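Local coordinates for hypothetical protein TM1553 (Thermotoga maritima, PDB 1VRM) that belongs to the ApbE family and probably binds FAD and acts as a flavin transferase, attaching FMN to target proteins, at residues Glu84-Ile89 / Lys148-Met153. Numbering follows the deposited sequence. Where two conformers were deposited one is given.
Sequences ETYSLI and KNMRVM
Tyr86 reaches from the helix to the turn and strand of residues 148-153, where its ring meets Met150, Arg151 and Val152. Met150, built as selenomethionine, lies over one face of the ring. Its CG stands 4.0 Å from the centroid of the Tyr86 ring, 28° off the ring normal, a CH-pi contact. The bend at chi3 (-93°) turns the Met150 chain back along the ring, and its CE comes within 3.6 Å of Tyr86 CD2. Met150 SE is farther, 5.1 Å from the same centroid and oblique to it, a Met-aromatic contact. At the ring edge, Arg151 O lies in the ring plane, 3.4 Å from Tyr86 CE1. Val152 adds one methyl: its CG2 approaches Tyr86 CD1 obliquely at 3.9 Å. Tyr86 CG is anti to the backbone N (chi1 -162°), which carries the ring away from the helix and across to the turn. No hydrogen bond joins the two segments; the phenol OH is instead hydrogen-bonded to Asp147 OD1, just before residues 148-153. Replacing Tyr86 with alanine is likely to leave Met150 and Val152 without their aromatic partner, and Asp147 without the phenol it bonds. A G1 beta bulge sets Met150 and Arg151 together opposite Asp146, and Arg151 makes a salt bridge with Asp146. The contact sets the first turns of helix 83-98 against a small antiparallel sheet. Strand 151-154 is central in that sheet, between strands 79-80 and 143-146. Ile89 and Val152 both pack on Val143, while Thr85 and Ile89 also touch helix 67-72.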
loop_
_atom_site.group_PDB
_atom_site.type_symbol
_atom_site.label_atom_id
_atom_site.label_comp_id
_atom_site.label_asym_id
_atom_site.label_seq_id
_atom_site.Cartn_x
_atom_site.Cartn_y
_atom_site.Cartn_z
ATOM N N GLU A 84 -0.731 -8.992 -16.314
ATOM C CA GLU A 84 -1.088 -8.375 -15.025
ATOM C C GLU A 84 0.160 -8.111 -14.178
ATOM O O GLU A 84 0.379 -7.022 -13.612
ATOM C CB GLU A 84 -2.079 -9.249 -14.253
ATOM C CG GLU A 84 -2.528 -8.574 -12.944
ATOM C CD GLU A 84 -3.412 -9.425 -12.040
ATOM O OE1 GLU A 84 -3.224 -10.675 -12.020
ATOM O OE2 GLU A 84 -4.261 -8.807 -11.339
ATOM N N THR A 85 0.946 -9.146 -14.056
ATOM C CA THR A 85 2.149 -9.064 -13.257
ATOM C C THR A 85 3.096 -7.999 -13.852
ATOM O O THR A 85 3.673 -7.152 -13.133
ATOM C CB THR A 85 2.841 -10.394 -13.320
ATOM O OG1 THR A 85 1.994 -11.363 -12.715
ATOM C CG2 THR A 85 4.139 -10.366 -12.561
ATOM N N TYR A 86 3.259 -8.062 -15.162
ATOM C CA TYR A 86 4.163 -7.126 -15.842
ATOM C C TYR A 86 3.766 -5.676 -15.583
ATOM O O TYR A 86 4.589 -4.825 -15.184
ATOM C CB TYR A 86 4.204 -7.445 -17.324
ATOM C CG TYR A 86 5.378 -6.849 -18.041
ATOM C CD1 TYR A 86 6.626 -7.452 -17.945
ATOM C CD2 TYR A 86 5.246 -5.756 -18.863
ATOM C CE1 TYR A 86 7.748 -6.930 -18.611
ATOM C CE2 TYR A 86 6.361 -5.227 -19.536
ATOM C CZ TYR A 86 7.597 -5.846 -19.420
ATOM O OH TYR A 86 8.729 -5.371 -20.082
ATOM N N SER A 87 2.473 -5.413 -15.732
ATOM C CA SER A 87 1.963 -4.069 -15.587
ATOM C C SER A 87 2.095 -3.593 -14.126
ATOM O O SER A 87 2.475 -2.451 -13.863
ATOM C CB SER A 87 0.507 -4.016 -16.015
ATOM O OG SER A 87 -0.312 -4.636 -15.051
ATOM N N LEU A 88 1.837 -4.468 -13.164
ATOM C CA LEU A 88 1.961 -4.049 -11.755
ATOM C C LEU A 88 3.398 -3.761 -11.343
ATOM O O LEU A 88 3.689 -2.783 -10.679
ATOM C CB LEU A 88 1.315 -5.087 -10.819
ATOM C CG LEU A 88 1.329 -4.762 -9.344
ATOM C CD1 LEU A 88 0.708 -3.414 -9.035
ATOM C CD2 LEU A 88 0.580 -5.894 -8.665
ATOM N N ILE A 89 4.294 -4.637 -11.739
ATOM C CA ILE A 89 5.713 -4.380 -11.456
ATOM C C ILE A 89 6.200 -3.109 -12.127
ATOM O O ILE A 89 6.836 -2.276 -11.474
ATOM C CB ILE A 89 6.576 -5.616 -11.797
ATOM C CG1 ILE A 89 6.131 -6.763 -10.894
ATOM C CG2 ILE A 89 8.068 -5.359 -11.635
ATOM C CD1 ILE A 89 6.806 -8.108 -11.171
ATOM N N LYS A 148 9.296 -6.529 -25.374
ATOM C CA LYS A 148 9.106 -7.401 -26.566
ATOM C C LYS A 148 8.490 -8.751 -26.152
ATOM O O LYS A 148 7.448 -9.163 -26.654
ATOM C CB LYS A 148 10.457 -7.639 -27.252
ATOM C CG LYS A 148 10.416 -8.303 -28.640
ATOM C CD LYS A 148 11.707 -9.075 -28.923
ATOM N N ASN A 149 9.122 -9.419 -25.185
ATOM C CA ASN A 149 8.703 -10.749 -24.775
ATOM C C ASN A 149 7.991 -10.833 -23.423
ATOM O O ASN A 149 7.694 -11.947 -22.968
ATOM C CB ASN A 149 9.939 -11.654 -24.759
ATOM C CG ASN A 149 10.706 -11.593 -26.074
ATOM O OD1 ASN A 149 10.201 -12.046 -27.096
ATOM N ND2 ASN A 149 11.893 -10.987 -26.065
HETATM N N MSE A 150 7.802 -9.685 -22.768
HETATM C CA MSE A 150 7.191 -9.606 -21.452
HETATM C C MSE A 150 7.918 -10.476 -20.433
HETATM O O MSE A 150 7.355 -11.423 -19.829
HETATM C CB MSE A 150 5.741 -10.007 -21.531
HETATM C CG MSE A 150 4.953 -9.620 -20.350
HETATM SE SE MSE A 150 3.095 -9.371 -20.979
HETATM C CE MSE A 150 3.143 -7.406 -21.341
ATOM N N ARG A 151 9.182 -10.138 -20.251
ATOM C CA ARG A 151 10.027 -10.792 -19.280
ATOM C C ARG A 151 10.580 -9.752 -18.335
ATOM O O ARG A 151 10.764 -8.592 -18.711
ATOM C CB ARG A 151 11.178 -11.559 -19.944
ATOM C CG ARG A 151 10.760 -12.622 -20.958
ATOM C CD ARG A 151 11.930 -13.455 -21.478
ATOM N NE ARG A 151 12.772 -12.616 -22.281
ATOM C CZ ARG A 151 13.830 -13.031 -22.980
ATOM N NH1 ARG A 151 14.217 -14.299 -22.923
ATOM N NH2 ARG A 151 14.472 -12.157 -23.734
ATOM N N VAL A 152 10.884 -10.210 -17.119
ATOM C CA VAL A 152 11.484 -9.393 -16.045
ATOM C C VAL A 152 12.767 -10.104 -15.599
ATOM O O VAL A 152 12.827 -11.347 -15.579
ATOM C CB VAL A 152 10.506 -9.245 -14.867
ATOM C CG1 VAL A 152 11.149 -8.557 -13.623
ATOM C CG2 VAL A 152 9.326 -8.442 -15.345
HETATM N N MSE A 153 13.772 -9.321 -15.247
HETATM C CA MSE A 153 14.967 -9.879 -14.621
HETATM C C MSE A 153 15.286 -9.036 -13.424
HETATM O O MSE A 153 15.185 -7.810 -13.486
HETATM C CB MSE A 153 16.169 -9.927 -15.574
HETATM C CG MSE A 153 17.415 -10.366 -14.794
HETATM SE SE MSE A 153 18.810 -10.898 -16.019
HETATM C CE MSE A 153 19.211 -9.155 -16.681
#